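Local coordinates for putative acyl-[acyl-carrier-protein] desaturase DesA2 (PDB 1ZA0), which probably introduces double bonds into carrier-protein-bound acyl chains for mycobacterial fatty acid biosynthesis, using a two-iron centre, at residues E210-I215 and P267-F272; E150-M155 and A197-H202; R63-A68 and R167-Q172. All blocks are in the same frame, centred on the assembly; numbering follows the deposited sequence.

Contact 1: residues E210-I215 and P267-F272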
ATOM      1  N   GLU A 210      22.663   1.884  13.411  1.00 45.09           N
ATOM      2  CA  GLU A 210      21.967   0.732  12.853  1.00 45.11           C
ATOM      3  C   GLU A 210      20.795   1.214  11.973  1.00 43.10           C
ATOM      4  O   GLU A 210      20.692   0.828  10.804  1.00 41.11           O
ATOM      5  CB  GLU A 210      21.433  -0.142  14.007  1.00 45.62           C
ATOM      6  CG  GLU A 210      21.206  -1.598  13.646  1.00 48.21           C
ATOM      7  CD  GLU A 210      20.410  -2.335  14.693  1.00 50.72           C
ATOM      8  OE1 GLU A 210      19.746  -3.340  14.328  1.00 54.47           O
ATOM      9  OE2 GLU A 210      20.410  -1.898  15.887  1.00 52.39           O
ATOM     10  N   THR A 211      19.955   2.082  12.557  1.00 40.89           N
ATOM     11  CA  THR A 211      18.764   2.612  11.892  1.00 39.11           C
ATOM     12  C   THR A 211      19.136   3.424  10.654  1.00 38.72           C
ATOM     13  O   THR A 211      18.614   3.200   9.579  1.00 37.25           O
ATOM     14  CB  THR A 211      17.900   3.357  12.913  1.00 39.37           C
ATOM     15  OG1 THR A 211      17.624   2.477  14.025  1.00 35.43           O
ATOM     16  CG2 THR A 211      16.492   3.659  12.345  1.00 38.58           C
ATOM     17  N   ILE A 212      20.142   4.275  10.771  1.00 39.10           N
ATOM     18  CA  ILE A 212      20.642   5.035   9.649  1.00 40.05           C
ATOM     19  C   ILE A 212      21.142   4.134   8.517  1.00 40.88           C
ATOM     20  O   ILE A 212      20.829   4.395   7.336  1.00 40.07           O
ATOM     21  CB  ILE A 212      21.706   6.113  10.090  1.00 40.73           C
ATOM     22  CG1 ILE A 212      21.017   7.196  10.946  1.00 41.91           C
ATOM     23  CG2 ILE A 212      22.377   6.772   8.893  1.00 40.26           C
ATOM     24  CD1 ILE A 212      21.938   8.254  11.569  1.00 44.44           C
ATOM     25  N   ALA A 213      21.897   3.100   8.866  1.00 40.40           N
ATOM     26  CA  ALA A 213      22.395   2.163   7.875  1.00 41.52           C
ATOM     27  C   ALA A 213      21.254   1.439   7.181  1.00 40.43           C
ATOM     28  O   ALA A 213      21.330   1.219   6.014  1.00 40.84           O
ATOM     29  CB  ALA A 213      23.338   1.119   8.531  1.00 42.51           C
ATOM     30  N   ALA A 214      20.244   1.054   7.942  1.00 39.81           N
ATOM     31  CA  ALA A 214      19.067   0.426   7.382  1.00 40.29           C
ATOM     32  C   ALA A 214      18.352   1.395   6.415  1.00 39.56           C
ATOM     33  O   ALA A 214      17.968   1.001   5.328  1.00 41.22           O
ATOM     34  CB  ALA A 214      18.174  -0.065   8.466  1.00 39.52           C
ATOM     35  N   ILE A 215      18.261   2.672   6.760  1.00 37.75           N
ATOM     36  CA  ILE A 215      17.579   3.628   5.910  1.00 38.03           C
ATOM     37  C   ILE A 215      18.363   3.831   4.640  1.00 39.27           C
ATOM     38  O   ILE A 215      17.783   3.888   3.524  1.00 38.74           O
ATOM     39  CB  ILE A 215      17.331   4.973   6.676  1.00 36.40           C
ATOM     40  CG1 ILE A 215      16.356   4.753   7.829  1.00 33.86           C
ATOM     41  CG2 ILE A 215      16.849   6.044   5.687  1.00 37.98           C
ATOM     42  CD1 ILE A 215      16.294   5.899   8.860  1.00 35.17           C
ATOM     43  N   PRO A 267      25.151  12.717   6.522  1.00 48.52           N
ATOM     44  CA  PRO A 267      26.108  12.523   5.414  1.00 48.66           C
ATOM     45  C   PRO A 267      25.837  11.318   4.478  1.00 48.46           C
ATOM     46  O   PRO A 267      25.833  11.506   3.283  1.00 48.81           O
ATOM     47  CB  PRO A 267      27.483  12.378   6.132  1.00 49.00           C
ATOM     48  CG  PRO A 267      27.320  13.083   7.448  1.00 50.24           C
ATOM     49  CD  PRO A 267      25.842  12.909   7.818  1.00 49.23           C
ATOM     50  N   SER A 268      25.607  10.134   5.004  1.00 48.96           N
ATOM     51  CA  SER A 268      25.385   8.930   4.170  1.00 49.85           C
ATOM     52  C   SER A 268      23.998   8.822   3.473  1.00 50.57           C
ATOM     53  O   SER A 268      23.675   7.798   2.842  1.00 50.89           O
ATOM     54  CB  SER A 268      25.581   7.694   5.028  1.00 50.01           C
ATOM     55  OG  SER A 268      24.435   7.453   5.825  1.00 50.12           O
ATOM     56  N   LEU A 269      23.167   9.855   3.616  1.00 50.16           N
ATOM     57  CA  LEU A 269      21.811   9.864   3.049  1.00 50.02           C
ATOM     58  C   LEU A 269      21.539  11.081   2.179  1.00 50.19           C
ATOM     59  O   LEU A 269      20.499  11.140   1.556  1.00 50.00           O
ATOM     60  CB  LEU A 269      20.757   9.855   4.171  1.00 49.18           C
ATOM     61  CG  LEU A 269      20.769   8.707   5.188  1.00 48.38           C
ATOM     62  CD1 LEU A 269      19.769   8.998   6.299  1.00 46.57           C
ATOM     63  CD2 LEU A 269      20.493   7.356   4.517  1.00 47.46           C
ATOM     64  N   LYS A 270      22.450  12.073   2.164  1.00 50.77           N
ATOM     65  CA  LYS A 270      22.221  13.330   1.430  1.00 50.54           C
ATOM     66  C   LYS A 270      22.122  13.059  -0.081  1.00 49.80           C
ATOM     67  O   LYS A 270      21.536  13.840  -0.815  1.00 49.96           O
ATOM     68  CB  LYS A 270      23.312  14.412   1.771  1.00 50.65           C
ATOM     69  N   GLN A 271      22.698  11.955  -0.518  1.00 49.64           N
ATOM     70  CA  GLN A 271      22.621  11.515  -1.918  1.00 50.58           C
ATOM     71  C   GLN A 271      21.242  11.019  -2.368  1.00 50.55           C
ATOM     72  O   GLN A 271      21.003  10.900  -3.581  1.00 51.09           O
ATOM     73  CB  GLN A 271      23.614  10.388  -2.154  1.00 51.07           C
ATOM     74  CG  GLN A 271      23.311   9.146  -1.359  1.00 54.06           C
ATOM     75  CD  GLN A 271      24.192   7.977  -1.724  1.00 58.10           C
ATOM     76  OE1 GLN A 271      24.386   7.697  -2.901  1.00 60.61           O
ATOM     77  NE2 GLN A 271      24.708   7.280  -0.716  1.00 60.31           N
ATOM     78  N   PHE A 272      20.355  10.733  -1.398  1.00 49.86           N
ATOM     79  CA  PHE A 272      18.950  10.379  -1.667  1.00 49.08           C
ATOM     80  C   PHE A 272      17.999  11.525  -1.449  1.00 49.48           C
ATOM     81  O   PHE A 272      16.801  11.311  -1.553  1.00 50.23           O
ATOM     82  CB  PHE A 272      18.518   9.243  -0.773  1.00 47.97           C
ATOM     83  CG  PHE A 272      19.438   8.077  -0.810  1.00 47.90           C
ATOM     84  CD1 PHE A 272      19.495   7.253  -1.943  1.00 49.76           C
ATOM     85  CD2 PHE A 272      20.275   7.805   0.262  1.00 47.83           C
ATOM     86  CE1 PHE A 272      20.370   6.155  -1.986  1.00 49.28           C
ATOM     87  CE2 PHE A 272      21.141   6.723   0.246  1.00 46.65           C
ATOM     88  CZ  PHE A 272      21.188   5.886  -0.897  1.00 49.69           C
TER
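A 2.9 Å backbone bond from Ile215 N to Thr211 O is one of the rungs that hold Ile215 on its helix, where its CG2 methyl meets Leu269. No hydrogen bond joins 210-215 to 267-272; the closest approaches are van der Waals contacts, mostly of methyl groups. Leu269 brings in its branched end: CD2 lies 4.0 Å from Ile215 CG2, and Leu269 CD1 is 4.2 Å from the same methyl, so a single isoleucine branch faces both prongs of the fork. The two side chains cross at about a right angle. One turn earlier, Ile212 CG2 approaches Leu269 CD1 at 4.3 Å, while Leu269 CD2 rests 4.1 Å from Ile212 O. Both isoleucines have chi1 near -66°, which sets CG1 beside the backbone N and leaves CG2, anti to that nitrogen, to do the touching. In this all-helical, ferritin-like fold the contact lays the loop that follows helix 247-260 against helix 208-221. Leu263 touches both Ile215 and Leu269, adding another apolar group to the buried part. At the exposed edge Ser268 OG merely packs, 3.8 Å from Ile212 CG2. On the loop side, Phe272 N donates to Leu269 O at 3.0 Å, tying the turn that carries the leucine.

Contact 2: residues E150-M155 and A197-H202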
ATOM      1  N   GLU A 150      15.785  -3.193  10.197  1.00 38.18           N
ATOM      2  CA  GLU A 150      15.639  -3.289   8.760  1.00 38.53           C
ATOM      3  C   GLU A 150      14.183  -3.505   8.311  1.00 36.95           C
ATOM      4  O   GLU A 150      13.762  -2.912   7.322  1.00 36.02           O
ATOM      5  CB  GLU A 150      16.523  -4.396   8.206  1.00 39.78           C
ATOM      6  CG  GLU A 150      17.940  -3.936   7.908  1.00 42.34           C
ATOM      7  CD  GLU A 150      18.924  -5.093   7.599  1.00 45.78           C
ATOM      8  OE1 GLU A 150      18.558  -6.271   7.715  1.00 46.80           O
ATOM      9  OE2 GLU A 150      20.073  -4.794   7.255  1.00 48.35           O
ATOM     10  N   THR A 151      13.434  -4.252   9.095  1.00 36.05           N
ATOM     11  CA  THR A 151      12.081  -4.618   8.785  1.00 37.42           C
ATOM     12  C   THR A 151      11.172  -3.393   9.019  1.00 37.06           C
ATOM     13  O   THR A 151      10.246  -3.143   8.211  1.00 36.46           O
ATOM     14  CB  THR A 151      11.626  -5.838   9.660  1.00 37.49           C
ATOM     15  OG1 THR A 151      12.315  -7.040   9.250  1.00 39.58           O
ATOM     16  CG2 THR A 151      10.188  -6.194   9.438  1.00 38.63           C
ATOM     17  N   LEU A 152      11.403  -2.666  10.138  1.00 35.53           N
ATOM     18  CA  LEU A 152      10.562  -1.528  10.460  1.00 34.47           C
ATOM     19  C   LEU A 152      10.820  -0.426   9.463  1.00 33.33           C
ATOM     20  O   LEU A 152       9.891   0.263   9.076  1.00 32.42           O
ATOM     21  CB  LEU A 152      10.741  -1.043  11.909  1.00 35.84           C
ATOM     22  CG  LEU A 152      10.351  -2.014  13.016  1.00 35.94           C
ATOM     23  CD1 LEU A 152      10.890  -1.518  14.457  1.00 38.36           C
ATOM     24  CD2 LEU A 152       8.842  -2.231  13.038  1.00 36.75           C
ATOM     25  N   VAL A 153      12.075  -0.258   9.044  1.00 33.00           N
ATOM     26  CA  VAL A 153      12.451   0.758   8.086  1.00 33.59           C
ATOM     27  C   VAL A 153      11.790   0.435   6.708  1.00 34.10           C
ATOM     28  O   VAL A 153      11.222   1.303   6.108  1.00 32.38           O
ATOM     29  CB  VAL A 153      13.959   0.833   7.936  1.00 33.33           C
ATOM     30  CG1 VAL A 153      14.374   1.661   6.704  1.00 34.60           C
ATOM     31  CG2 VAL A 153      14.590   1.431   9.280  1.00 34.96           C
ATOM     32  N   TYR A 154      11.910  -0.821   6.274  1.00 33.24           N
ATOM     33  CA  TYR A 154      11.288  -1.280   5.045  1.00 34.12           C
ATOM     34  C   TYR A 154       9.778  -0.978   5.049  1.00 32.37           C
ATOM     35  O   TYR A 154       9.287  -0.427   4.094  1.00 34.05           O
ATOM     36  CB  TYR A 154      11.531  -2.779   4.828  1.00 35.45           C
ATOM     37  CG  TYR A 154      10.770  -3.318   3.644  1.00 37.29           C
ATOM     38  CD1 TYR A 154      11.245  -3.128   2.318  1.00 42.00           C
ATOM     39  CD2 TYR A 154       9.555  -3.920   3.819  1.00 37.46           C
ATOM     40  CE1 TYR A 154      10.488  -3.620   1.206  1.00 44.34           C
ATOM     41  CE2 TYR A 154       8.823  -4.401   2.730  1.00 39.55           C
ATOM     42  CZ  TYR A 154       9.289  -4.237   1.453  1.00 42.23           C
ATOM     43  OH  TYR A 154       8.511  -4.729   0.421  1.00 51.08           O
ATOM     44  N   MET A 155       9.070  -1.359   6.106  1.00 31.61           N
ATOM     45  CA  MET A 155       7.666  -1.142   6.202  1.00 31.18           C
ATOM     46  C   MET A 155       7.282   0.345   6.190  1.00 31.26           C
ATOM     47  O   MET A 155       6.267   0.704   5.579  1.00 30.51           O
ATOM     48  CB  MET A 155       7.098  -1.794   7.437  1.00 31.26           C
ATOM     49  CG  MET A 155       7.094  -3.307   7.406  1.00 34.72           C
ATOM     50  SD  MET A 155       6.271  -4.016   5.965  1.00 36.35           S
ATOM     51  CE  MET A 155       4.566  -3.390   6.316  1.00 38.57           C
ATOM     52  N   ALA A 197       6.510   4.426  10.919  1.00 29.09           N
ATOM     53  CA  ALA A 197       7.521   5.477  10.947  1.00 28.11           C
ATOM     54  C   ALA A 197       7.791   5.938  12.398  1.00 27.15           C
ATOM     55  O   ALA A 197       8.883   6.370  12.711  1.00 25.06           O
ATOM     56  CB  ALA A 197       7.084   6.652  10.101  1.00 29.01           C
ATOM     57  N   ASN A 198       6.774   5.933  13.250  1.00 26.51           N
ATOM     58  CA  ASN A 198       6.993   6.352  14.631  1.00 27.28           C
ATOM     59  C   ASN A 198       7.931   5.315  15.343  1.00 29.00           C
ATOM     60  O   ASN A 198       8.760   5.693  16.178  1.00 29.98           O
ATOM     61  CB  ASN A 198       5.638   6.522  15.373  1.00 24.90           C
ATOM     62  CG  ASN A 198       4.897   7.777  14.954  1.00 26.92           C
ATOM     63  OD1 ASN A 198       5.526   8.674  14.334  1.00 26.56           O
ATOM     64  ND2 ASN A 198       3.552   7.888  15.317  1.00 24.00           N
ATOM     65  N   LEU A 199       7.820   4.035  14.974  1.00 29.63           N
ATOM     66  CA  LEU A 199       8.638   2.983  15.578  1.00 29.73           C
ATOM     67  C   LEU A 199      10.054   3.204  15.137  1.00 29.69           C
ATOM     68  O   LEU A 199      10.989   3.054  15.930  1.00 28.92           O
ATOM     69  CB  LEU A 199       8.163   1.588  15.216  1.00 31.66           C
ATOM     70  CG  LEU A 199       6.785   1.168  15.640  1.00 32.91           C
ATOM     71  CD1 LEU A 199       6.428  -0.296  15.285  1.00 35.84           C
ATOM     72  CD2 LEU A 199       6.675   1.350  17.074  1.00 39.83           C
ATOM     73  N   VAL A 200      10.230   3.604  13.889  1.00 28.45           N
ATOM     74  CA  VAL A 200      11.524   3.887  13.337  1.00 29.39           C
ATOM     75  C   VAL A 200      12.182   5.108  14.014  1.00 31.18           C
ATOM     76  O   VAL A 200      13.420   5.138  14.243  1.00 30.35           O
ATOM     77  CB  VAL A 200      11.495   4.094  11.836  1.00 29.41           C
ATOM     78  CG1 VAL A 200      12.811   4.617  11.306  1.00 28.53           C
ATOM     79  CG2 VAL A 200      11.135   2.790  11.088  1.00 33.53           C
ATOM     80  N   THR A 201      11.374   6.102  14.321  1.00 31.87           N
ATOM     81  CA  THR A 201      11.868   7.244  15.103  1.00 31.88           C
ATOM     82  C   THR A 201      12.441   6.746  16.447  1.00 33.63           C
ATOM     83  O   THR A 201      13.503   7.196  16.798  1.00 35.12           O
ATOM     84  CB  THR A 201      10.731   8.276  15.297  1.00 30.22           C
ATOM     85  OG1 THR A 201      10.428   8.845  14.010  1.00 28.52           O
ATOM     86  CG2 THR A 201      11.188   9.463  16.179  1.00 28.61           C
ATOM     87  N   HIS A 202      11.730   5.888  17.195  1.00 34.82           N
ATOM     88  CA  HIS A 202      12.265   5.354  18.440  1.00 36.88           C
ATOM     89  C   HIS A 202      13.533   4.522  18.214  1.00 36.42           C
ATOM     90  O   HIS A 202      14.450   4.610  19.019  1.00 35.38           O
ATOM     91  CB  HIS A 202      11.208   4.635  19.266  1.00 37.87           C
ATOM     92  CG  HIS A 202      11.655   4.300  20.670  1.00 43.43           C
ATOM     93  ND1 HIS A 202      11.915   5.258  21.630  1.00 46.98           N
ATOM     94  CD2 HIS A 202      11.922   3.103  21.266  1.00 46.07           C
ATOM     95  CE1 HIS A 202      12.312   4.675  22.754  1.00 46.84           C
ATOM     96  NE2 HIS A 202      12.336   3.368  22.560  1.00 44.12           N
TER
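Val200 pushes its CG2 methyl into the hollow formed by Leu152 CB, Leu152 O and Val153 N. The methyl sits 3.5 Å from Leu152 O and 3.8 Å from Val153 N, so it lies against the peptide link between the two residues, and Leu152 CB borders it at 3.9 Å. With chi1 at 170°, Val200 CG2 stands anti to its own carbonyl carbon and is the branch sent deepest into this hollow. Val153 CG2 closes another flank, 4.1 Å from Val200 CG2, the two valines crossing at about a right angle. Beside this bump, Leu152 and Leu199 meet methyl to methyl, CD2 of Leu152 lying 3.8 Å from CD1 of Leu199, again nearly perpendicular. The axes of 150-155 and 197-202 approach to 8.7 Å at 140°, broadly antiparallel, consistent with the small valines at the crossing. All four touching residues are buried and apolar. Both helices also carry manganese ligands, Glu159 after 150-155, Glu189 and His192 before 197-202, and the metal is about 13 Å from the side chain of Leu152. Trp96 of helix 95-121 touches both leucines, helix 9-27 adds Leu14 and Val18, and helix 208-221 packs Ala214 on Val153 and Thr211 on Val200.

Contact 3: residues R63-A68 and R167-Q172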
ATOM      1  N   ARG A  63      -7.845   2.299 -18.759  1.00 38.05           N
ATOM      2  CA  ARG A  63      -6.962   1.183 -18.488  1.00 39.87           C
ATOM      3  C   ARG A  63      -5.919   1.581 -17.450  1.00 39.60           C
ATOM      4  O   ARG A  63      -5.450   0.729 -16.716  1.00 39.81           O
ATOM      5  CB  ARG A  63      -6.289   0.627 -19.779  1.00 40.75           C
ATOM      6  CG  ARG A  63      -7.278  -0.248 -20.631  1.00 46.01           C
ATOM      7  CD  ARG A  63      -8.105  -1.373 -19.824  1.00 52.05           C
ATOM      8  NE  ARG A  63      -9.328  -0.840 -19.163  1.00 53.16           N
ATOM      9  CZ  ARG A  63     -10.175  -1.541 -18.408  1.00 56.02           C
ATOM     10  NH1 ARG A  63     -11.258  -0.943 -17.926  1.00 58.06           N
ATOM     11  NH2 ARG A  63      -9.974  -2.844 -18.135  1.00 57.34           N
ATOM     12  N   THR A  64      -5.559   2.858 -17.359  1.00 38.81           N
ATOM     13  CA  THR A  64      -4.587   3.260 -16.317  1.00 38.53           C
ATOM     14  C   THR A  64      -5.112   2.953 -14.925  1.00 36.19           C
ATOM     15  O   THR A  64      -4.339   2.504 -14.063  1.00 35.37           O
ATOM     16  CB  THR A  64      -4.217   4.730 -16.358  1.00 39.32           C
ATOM     17  OG1 THR A  64      -5.406   5.547 -16.320  1.00 40.55           O
ATOM     18  CG2 THR A  64      -3.484   5.068 -17.704  1.00 41.29           C
ATOM     19  N   ILE A  65      -6.401   3.226 -14.736  1.00 34.98           N
ATOM     20  CA  ILE A  65      -7.047   3.088 -13.463  1.00 33.71           C
ATOM     21  C   ILE A  65      -7.137   1.609 -13.082  1.00 33.38           C
ATOM     22  O   ILE A  65      -6.794   1.239 -11.933  1.00 32.29           O
ATOM     23  CB  ILE A  65      -8.427   3.758 -13.450  1.00 33.93           C
ATOM     24  CG1 ILE A  65      -8.306   5.288 -13.688  1.00 37.95           C
ATOM     25  CG2 ILE A  65      -9.145   3.407 -12.158  1.00 29.87           C
ATOM     26  CD1 ILE A  65      -7.339   5.970 -12.809  1.00 38.56           C
ATOM     27  N   THR A  66      -7.579   0.762 -14.022  1.00 32.73           N
ATOM     28  CA  THR A  66      -7.670  -0.695 -13.742  1.00 32.18           C
ATOM     29  C   THR A  66      -6.309  -1.384 -13.602  1.00 32.88           C
ATOM     30  O   THR A  66      -6.153  -2.267 -12.773  1.00 32.50           O
ATOM     31  CB  THR A  66      -8.545  -1.441 -14.836  1.00 32.60           C
ATOM     32  OG1 THR A  66      -8.022  -1.201 -16.133  1.00 31.52           O
ATOM     33  CG2 THR A  66      -9.933  -0.885 -14.891  1.00 31.75           C
ATOM     34  N   ASP A  67      -5.298  -0.966 -14.374  1.00 33.42           N
ATOM     35  CA  ASP A  67      -3.974  -1.480 -14.175  1.00 33.89           C
ATOM     36  C   ASP A  67      -3.498  -1.179 -12.750  1.00 32.93           C
ATOM     37  O   ASP A  67      -2.944  -2.055 -12.075  1.00 31.89           O
ATOM     38  CB  ASP A  67      -2.957  -0.853 -15.127  1.00 35.53           C
ATOM     39  CG  ASP A  67      -3.095  -1.316 -16.600  1.00 37.74           C
ATOM     40  OD1 ASP A  67      -3.860  -2.268 -16.892  1.00 38.08           O
ATOM     41  OD2 ASP A  67      -2.437  -0.736 -17.497  1.00 37.12           O
ATOM     42  N   ALA A  68      -3.662   0.075 -12.319  1.00 32.37           N
ATOM     43  CA  ALA A  68      -3.270   0.499 -10.953  1.00 31.02           C
ATOM     44  C   ALA A  68      -3.990  -0.372  -9.886  1.00 31.44           C
ATOM     45  O   ALA A  68      -3.375  -0.801  -8.893  1.00 29.83           O
ATOM     46  CB  ALA A  68      -3.562   1.934 -10.751  1.00 29.13           C
ATOM     47  N   ARG A 167      -3.178   7.781  -2.963  1.00 28.09           N
ATOM     48  CA  ARG A 167      -3.544   9.175  -3.063  1.00 29.35           C
ATOM     49  C   ARG A 167      -3.597   9.658  -4.546  1.00 27.84           C
ATOM     50  O   ARG A 167      -4.598  10.305  -4.954  1.00 29.30           O
ATOM     51  CB  ARG A 167      -2.605  10.065  -2.230  1.00 27.54           C
ATOM     52  CG  ARG A 167      -3.030  11.538  -2.310  1.00 34.45           C
ATOM     53  N   ASN A 168      -2.553   9.330  -5.320  1.00 26.48           N
ATOM     54  CA  ASN A 168      -2.415   9.791  -6.665  1.00 27.54           C
ATOM     55  C   ASN A 168      -3.488   9.115  -7.492  1.00 29.65           C
ATOM     56  O   ASN A 168      -4.050   9.706  -8.427  1.00 28.78           O
ATOM     57  CB  ASN A 168      -1.013   9.507  -7.261  1.00 27.82           C
ATOM     58  CG  ASN A 168       0.104  10.328  -6.588  1.00 29.76           C
ATOM     59  OD1 ASN A 168      -0.181  11.274  -5.808  1.00 30.05           O
ATOM     60  ND2 ASN A 168       1.364  10.001  -6.929  1.00 30.41           N
ATOM     61  N   LEU A 169      -3.741   7.852  -7.213  1.00 28.30           N
ATOM     62  CA  LEU A 169      -4.776   7.133  -7.942  1.00 28.31           C
ATOM     63  C   LEU A 169      -6.169   7.644  -7.673  1.00 28.41           C
ATOM     64  O   LEU A 169      -6.916   7.885  -8.605  1.00 29.98           O
ATOM     65  CB  LEU A 169      -4.683   5.636  -7.631  1.00 28.05           C
ATOM     66  CG  LEU A 169      -5.740   4.744  -8.242  1.00 27.09           C
ATOM     67  CD1 LEU A 169      -5.750   4.677  -9.758  1.00 32.14           C
ATOM     68  CD2 LEU A 169      -5.659   3.323  -7.624  1.00 30.18           C
ATOM     69  N   ALA A 170      -6.536   7.812  -6.411  1.00 27.53           N
ATOM     70  CA  ALA A 170      -7.846   8.315  -6.022  1.00 28.18           C
ATOM     71  C   ALA A 170      -8.117   9.698  -6.762  1.00 30.05           C
ATOM     72  O   ALA A 170      -9.167   9.900  -7.330  1.00 30.47           O
ATOM     73  CB  ALA A 170      -7.899   8.493  -4.495  1.00 28.50           C
ATOM     74  N   ALA A 171      -7.093  10.546  -6.842  1.00 30.08           N
ATOM     75  CA  ALA A 171      -7.215  11.865  -7.382  1.00 30.57           C
ATOM     76  C   ALA A 171      -7.515  11.814  -8.897  1.00 30.84           C
ATOM     77  O   ALA A 171      -7.966  12.787  -9.408  1.00 31.52           O
ATOM     78  CB  ALA A 171      -5.983  12.670  -7.113  1.00 29.59           C
ATOM     79  N   GLN A 172      -7.202  10.715  -9.583  1.00 31.72           N
ATOM     80  CA  GLN A 172      -7.421  10.556 -11.024  1.00 32.10           C
ATOM     81  C   GLN A 172      -8.677   9.777 -11.379  1.00 32.47           C
ATOM     82  O   GLN A 172      -8.991   9.653 -12.574  1.00 33.34           O
ATOM     83  CB  GLN A 172      -6.220   9.903 -11.714  1.00 32.43           C
ATOM     84  CG  GLN A 172      -4.946  10.766 -11.724  1.00 33.64           C
ATOM     85  CD  GLN A 172      -3.769  10.176 -12.446  1.00 36.02           C
ATOM     86  OE1 GLN A 172      -3.940   9.289 -13.267  1.00 40.68           O
ATOM     87  NE2 GLN A 172      -2.549  10.664 -12.148  1.00 35.85           N
TER
HETATM   88  O   HOH W   1      -5.756   8.104 -15.466  1.00 53.43           O
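Leu169 CD1 is shared by two side chains of the facing helix, 3.6 Å from Ala68 CB and 3.7 Å from Ile65 CD1. Leu169 CD2 adds a longer touch to Ala68 CB at 4.0 Å, so the alanine methyl meets both branches of the fork. The leucine gets there because its CG is anti to the backbone N (chi1 176°), which stretches the forked end toward helix 63-77. Ile65 slants across Leu169, and Ile65 CD1 also lies 4.0 Å from Gln172 O. This apolar part is buried, with Val239 touching Ala68 and Ile182 touching Leu169. The other side is looser and polar: Thr64 and Gln172 are partly exposed, and a water spans them. It lies 2.7 Å from Thr64 OG1 and donates to Gln172 OE1 at 3.1 Å, while the amide's NE2 is bound to Ala242 O, so both ends of that group are engaged. The axes of 63-68 and 167-172 come within 10.7 Å at 146°, broadly antiparallel. Helix 63-77 is thus laid along the end of helix 148-172, which carries the metal ligand Glu159, an arrangement of long antiparallel helices that belongs to the ferritin-like four-helix-bundle fold of the acyl-carrier-protein desaturases.

Helix 148-172 serves both contact 2 and contact 3, near its two ends and on opposite sides of the chain's centre, with centres 28 Å apart. Contacts 1 and 2 instead form one continuous patch: Ile215 CG1 packs 3.8 Å from Val153 CG1, and their helices 176-206 and 208-221 follow each other in the chain. The side chains that meet in contact 2 are all apolar and buried within the bundle. Contact 1 is also apolar where it is buried but lies farther out, 23 Å from the chain's centre, ends in an exposed serine and joins a loop to a helix. Contact 3, the one with a water bridge, combines a buried cluster of Ile65, Ala68 and Leu169 with a hydrated, partly exposed side.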